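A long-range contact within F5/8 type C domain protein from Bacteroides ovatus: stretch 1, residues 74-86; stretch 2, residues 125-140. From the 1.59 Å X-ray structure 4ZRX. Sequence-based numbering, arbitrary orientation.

Stretch 1 (74-86) ELDAEQWVRTLKE
Stretch 2 (125-140) DVVKELRAACDKYDMK

How do the two backbones lie against each other? Residues 77-86 and a second helix beginning at Val-126 run in the same general direction, their axes crossing at -42° and approaching to 8.3 Å. Each is preceded by an aspartate N-cap with chi1 t: Asp-76 OD1 accepts a weak bond from Gln-79 N at 3.2 Å, and Asp-125 OD1 accepts from Lys-128 N at 2.9 Å. The register is set by CA pairs: Ala-77 to Leu-130 at 5.2 Å, Glu-78 to Ala-133 at 4.8 Å, Arg-82 to Tyr-137 at 6.9 Å and Lys-85 to Met-139 at 7.1 Å.

What lets the helices come so close at Ala-77 and Ala-133? Both point a single methyl toward the partner, leaving little bulk between the backbones. Ala-77 CB lies 3.6 Å from Glu-129 O and 3.8 Å from Leu-130 CA, while Ala-133 CB sits 3.5 Å from Ala-77 O and 3.7 Å from Glu-78 CA.

Which bump fills the main hollow? Val-81, chi1 t, is a knob among Leu-130, Ala-133, Cys-134 and Tyr-137. Its CG2 reaches Leu-130 CD1 at 3.5 Å, Ala-133 CB at 3.7 Å and Cys-134 SG at 4.1 Å; its CG1 lies 3.8 Å from both Tyr-137 CB and Met-139 CB. The branched side chain thus spreads two methyls across the hollow. Leu-130 (t, p) also brings CD1 to 4.1 Å from Trp-80 CE3, and Val-126 CG1 meets Trp-80 CH2 at 4.0 Å, both oblique to the indole, whose chi1 is m.

How is the C-terminal end closed? Tyr-137, chi1 m and chi2 -80°, lays one ring face under Arg-82 CA, with its OH 3.4 Å from Arg-82 CD. Asp-138 then takes positive phi (53/53) in a Schellman motif, and the chain turns so that selenomethionine Met-139 (t, p, p) places CE 3.4 Å from Lys-85 N and 4.1 Å from Leu-84 CB. Lys-85 (t, p, t, t) stretches past it, and NZ donates to Asp-138 O at 3.1 Å and, weakly, to Tyr-137 O at 3.1 Å.

What seals the N-terminal and outer margins? Glu-129 (m, t) points toward stretch 1, its OE1 3.4 Å from Leu-75 CD2. Two waters each donate to Glu-129 OE1, with both water oxygens 2.7 Å from it; one also donates to Leu-75 O at 2.7 Å, the other accepts from Ala-77 N at 2.9 Å. Farther along, Glu-78 OE1 stays 4.1 Å from Lys-136 NZ, beyond a salt bridge.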

# COMPACT_ATOMS: atom_id res chain seq x y z
N GLU A 74 13.84 -4.44 -25.00
CA GLU A 74 13.33 -3.29 -25.74
C GLU A 74 12.94 -2.16 -24.79
O GLU A 74 11.82 -1.63 -24.84
CB GLU A 74 12.16 -3.65 -26.61
CG GLU A 74 11.06 -4.41 -25.91
CD GLU A 74 9.85 -4.70 -26.79
OE1 GLU A 74 9.23 -3.75 -27.32
OE2 GLU A 74 9.50 -5.89 -26.93
N LEU A 75 13.89 -1.76 -23.97
CA LEU A 75 13.58 -0.87 -22.86
C LEU A 75 13.02 0.44 -23.42
O LEU A 75 13.57 1.01 -24.39
CB LEU A 75 14.79 -0.61 -22.02
CG LEU A 75 14.56 0.23 -20.77
CD1 LEU A 75 15.36 -0.30 -19.56
CD2 LEU A 75 14.84 1.69 -20.99
N ASP A 76 11.95 0.94 -22.79
CA ASP A 76 11.34 2.19 -23.19
C ASP A 76 10.82 2.91 -21.96
O ASP A 76 9.68 2.66 -21.50
CB ASP A 76 10.27 1.89 -24.20
CG ASP A 76 9.62 3.14 -24.77
OD1 ASP A 76 9.94 4.27 -24.36
OD2 ASP A 76 8.72 2.93 -25.60
N ALA A 77 11.66 3.80 -21.41
CA ALA A 77 11.27 4.58 -20.26
C ALA A 77 10.19 5.62 -20.52
O ALA A 77 9.46 5.99 -19.57
CB ALA A 77 12.45 5.23 -19.63
N GLU A 78 10.03 6.06 -21.77
CA GLU A 78 8.89 6.90 -22.16
C GLU A 78 7.57 6.14 -21.94
O GLU A 78 6.59 6.73 -21.53
CB GLU A 78 8.91 7.44 -23.60
CG GLU A 78 10.07 8.33 -23.93
CD GLU A 78 9.90 9.06 -25.31
OE1 GLU A 78 8.82 8.96 -25.90
OE2 GLU A 78 10.84 9.73 -25.74
N GLN A 79 7.57 4.83 -22.21
CA GLN A 79 6.39 4.01 -21.99
C GLN A 79 6.06 3.95 -20.51
O GLN A 79 4.90 4.05 -20.11
CB GLN A 79 6.57 2.63 -22.58
CG GLN A 79 5.36 1.72 -22.47
CD GLN A 79 5.43 0.62 -21.38
OE1 GLN A 79 6.26 0.64 -20.47
NE2 GLN A 79 4.55 -0.35 -21.52
N TRP A 80 7.09 3.84 -19.68
CA TRP A 80 6.88 3.89 -18.25
C TRP A 80 6.22 5.22 -17.82
O TRP A 80 5.23 5.23 -17.10
CB TRP A 80 8.17 3.72 -17.42
CG TRP A 80 9.06 2.59 -17.75
CD1 TRP A 80 8.83 1.57 -18.60
CD2 TRP A 80 10.36 2.39 -17.23
NE1 TRP A 80 9.92 0.72 -18.63
CE2 TRP A 80 10.88 1.24 -17.82
CE3 TRP A 80 11.16 3.08 -16.30
CZ2 TRP A 80 12.15 0.76 -17.54
CZ3 TRP A 80 12.43 2.60 -16.06
CH2 TRP A 80 12.90 1.45 -16.67
N VAL A 81 6.85 6.33 -18.18
CA VAL A 81 6.44 7.61 -17.66
C VAL A 81 5.12 8.02 -18.26
O VAL A 81 4.27 8.59 -17.55
CB VAL A 81 7.51 8.68 -17.84
CG1 VAL A 81 7.00 10.00 -17.35
CG2 VAL A 81 8.79 8.32 -17.08
N ARG A 82 4.90 7.75 -19.54
CA ARG A 82 3.60 8.09 -20.15
C ARG A 82 2.46 7.34 -19.42
O ARG A 82 1.41 7.91 -19.07
CB ARG A 82 3.57 7.73 -21.63
CG ARG A 82 2.24 8.08 -22.36
CD ARG A 82 2.24 7.71 -23.87
NE ARG A 82 2.50 6.30 -24.12
CZ ARG A 82 3.66 5.77 -24.55
NH1 ARG A 82 4.77 6.49 -24.76
NH2 ARG A 82 3.73 4.45 -24.73
N THR A 83 2.68 6.05 -19.20
CA THR A 83 1.72 5.21 -18.51
C THR A 83 1.41 5.80 -17.12
O THR A 83 0.24 5.97 -16.75
CB THR A 83 2.25 3.83 -18.36
OG1 THR A 83 2.37 3.24 -19.66
CG2 THR A 83 1.33 2.95 -17.52
N LEU A 84 2.47 6.14 -16.39
CA LEU A 84 2.32 6.59 -15.02
C LEU A 84 1.75 8.02 -14.92
O LEU A 84 0.97 8.33 -14.01
CB LEU A 84 3.67 6.48 -14.30
CG LEU A 84 4.09 4.98 -14.18
CD1 LEU A 84 5.51 4.88 -13.69
CD2 LEU A 84 3.15 4.19 -13.25
N LYS A 85 2.09 8.87 -15.89
CA LYS A 85 1.49 10.21 -15.96
C LYS A 85 0.01 10.11 -16.20
O LYS A 85 -0.79 10.71 -15.44
CB LYS A 85 2.15 11.00 -17.07
CG LYS A 85 1.71 12.42 -17.20
CD LYS A 85 2.48 13.33 -16.26
CE LYS A 85 2.07 14.83 -16.54
NZ LYS A 85 2.80 15.63 -15.51
N GLU A 86 -0.37 9.30 -17.17
CA GLU A 86 -1.77 9.10 -17.51
C GLU A 86 -2.55 8.44 -16.37
O GLU A 86 -3.72 8.74 -16.19
CB GLU A 86 -1.92 8.23 -18.74
CG GLU A 86 -1.55 8.92 -20.11
CD GLU A 86 -1.49 7.92 -21.29
OE1 GLU A 86 -1.80 6.71 -21.13
OE2 GLU A 86 -1.09 8.37 -22.38
N ASP A 125 22.31 3.80 -19.89
CA ASP A 125 22.13 4.43 -18.61
C ASP A 125 20.61 4.53 -18.38
O ASP A 125 19.92 5.31 -19.02
CB ASP A 125 22.77 5.82 -18.67
CG ASP A 125 22.66 6.57 -17.35
OD1 ASP A 125 21.76 6.21 -16.52
OD2 ASP A 125 23.42 7.56 -17.20
N VAL A 126 20.10 3.66 -17.51
CA VAL A 126 18.64 3.58 -17.29
C VAL A 126 18.16 4.86 -16.64
O VAL A 126 17.07 5.34 -16.92
CB VAL A 126 18.26 2.41 -16.43
CG1 VAL A 126 16.76 2.35 -16.22
CG2 VAL A 126 18.75 1.09 -17.09
N VAL A 127 18.98 5.37 -15.73
CA VAL A 127 18.63 6.58 -15.00
C VAL A 127 18.48 7.74 -15.98
O VAL A 127 17.53 8.52 -15.91
CB VAL A 127 19.65 6.88 -13.89
CG1 VAL A 127 19.26 8.08 -13.05
CG2 VAL A 127 19.87 5.67 -12.95
N LYS A 128 19.40 7.84 -16.94
CA LYS A 128 19.33 8.83 -17.96
C LYS A 128 18.08 8.69 -18.82
O LYS A 128 17.42 9.69 -19.09
CB LYS A 128 20.59 8.76 -18.84
CG LYS A 128 20.63 9.88 -19.93
CD LYS A 128 21.95 9.85 -20.72
CE LYS A 128 22.11 8.56 -21.46
NZ LYS A 128 20.86 7.93 -22.08
N GLU A 129 17.75 7.48 -19.26
CA GLU A 129 16.58 7.30 -20.08
C GLU A 129 15.30 7.69 -19.31
O GLU A 129 14.40 8.30 -19.90
CB GLU A 129 16.46 5.87 -20.58
CG GLU A 129 17.65 5.49 -21.45
CD GLU A 129 17.43 4.37 -22.44
OE1 GLU A 129 16.28 4.12 -22.83
OE2 GLU A 129 18.46 3.79 -22.93
N LEU A 130 15.25 7.33 -18.03
CA LEU A 130 14.10 7.71 -17.21
C LEU A 130 14.03 9.23 -17.08
O LEU A 130 12.94 9.84 -17.20
CB LEU A 130 14.15 7.07 -15.81
CG LEU A 130 12.96 7.43 -14.93
CD1 LEU A 130 11.66 7.05 -15.55
CD2 LEU A 130 13.15 6.72 -13.59
N ARG A 131 15.17 9.87 -16.82
CA ARG A 131 15.14 11.33 -16.70
C ARG A 131 14.69 12.01 -17.96
O ARG A 131 13.96 13.00 -17.86
CB ARG A 131 16.43 11.95 -16.16
CG ARG A 131 16.29 13.45 -15.59
CD ARG A 131 15.47 13.32 -14.30
NE ARG A 131 15.18 14.60 -13.59
CZ ARG A 131 14.19 15.41 -13.89
NH1 ARG A 131 13.38 15.24 -14.92
NH2 ARG A 131 13.94 16.39 -13.07
N ALA A 132 15.11 11.53 -19.13
CA ALA A 132 14.66 12.07 -20.40
C ALA A 132 13.13 11.97 -20.59
O ALA A 132 12.49 12.93 -21.02
CB ALA A 132 15.41 11.40 -21.55
N ALA A 133 12.57 10.84 -20.20
CA ALA A 133 11.13 10.62 -20.22
C ALA A 133 10.42 11.52 -19.20
O ALA A 133 9.41 12.12 -19.55
CB ALA A 133 10.79 9.21 -20.05
N CYS A 134 11.02 11.73 -18.02
CA CYS A 134 10.43 12.68 -17.08
C CYS A 134 10.45 14.10 -17.63
O CYS A 134 9.49 14.85 -17.42
CB CYS A 134 11.08 12.67 -15.76
SG CYS A 134 10.82 11.10 -14.82
N ASP A 135 11.55 14.47 -18.30
CA ASP A 135 11.65 15.77 -18.99
C ASP A 135 10.52 15.96 -20.00
O ASP A 135 9.88 17.03 -20.02
CB ASP A 135 12.96 15.93 -19.74
CG ASP A 135 14.19 16.08 -18.82
OD1 ASP A 135 14.04 16.25 -17.57
OD2 ASP A 135 15.32 16.02 -19.40
N LYS A 136 10.20 14.93 -20.77
CA LYS A 136 9.19 15.02 -21.80
C LYS A 136 7.79 15.22 -21.23
O LYS A 136 7.02 16.05 -21.73
CB LYS A 136 9.20 13.75 -22.69
CG LYS A 136 8.09 13.66 -23.72
CD LYS A 136 8.32 12.50 -24.60
CE LYS A 136 7.09 12.08 -25.40
NZ LYS A 136 7.18 12.57 -26.73
N TYR A 137 7.48 14.47 -20.18
CA TYR A 137 6.12 14.49 -19.57
C TYR A 137 5.96 15.36 -18.36
O TYR A 137 4.90 15.33 -17.71
CB TYR A 137 5.70 13.05 -19.26
CG TYR A 137 5.44 12.24 -20.49
CD1 TYR A 137 4.22 12.36 -21.17
CD2 TYR A 137 6.39 11.36 -21.01
CE1 TYR A 137 3.99 11.67 -22.34
CE2 TYR A 137 6.16 10.66 -22.15
CZ TYR A 137 4.93 10.82 -22.82
OH TYR A 137 4.69 10.12 -23.94
N ASP A 138 6.99 16.13 -18.00
CA ASP A 138 6.97 17.01 -16.84
C ASP A 138 6.58 16.24 -15.59
O ASP A 138 5.63 16.58 -14.88
CB ASP A 138 6.03 18.24 -17.07
CG ASP A 138 6.12 19.26 -15.94
OD1 ASP A 138 7.16 19.33 -15.26
OD2 ASP A 138 5.17 20.06 -15.69
N MSE A 139 7.31 15.14 -15.37
CA MSE A 139 7.09 14.25 -14.25
C MSE A 139 8.21 14.43 -13.26
O MSE A 139 9.40 14.40 -13.64
CB MSE A 139 7.00 12.80 -14.74
CG MSE A 139 7.09 11.72 -13.65
SE MSE A 139 5.34 11.62 -12.75
CE MSE A 139 4.39 10.46 -13.91
N LYS A 140 7.89 14.50 -11.97
CA LYS A 140 8.91 14.63 -10.94
C LYS A 140 9.64 13.28 -10.80
O LYS A 140 9.10 12.22 -11.14
CB LYS A 140 8.36 15.07 -9.61
CG LYS A 140 7.86 16.52 -9.60
CD LYS A 140 7.27 16.74 -8.18
CE LYS A 140 6.10 17.60 -8.22
NZ LYS A 140 6.46 18.94 -8.55
O HOH W 1 16.11 1.89 -24.39
O HOH W 2 13.77 5.07 -22.91
O HOH W 3 9.91 12.43 -27.58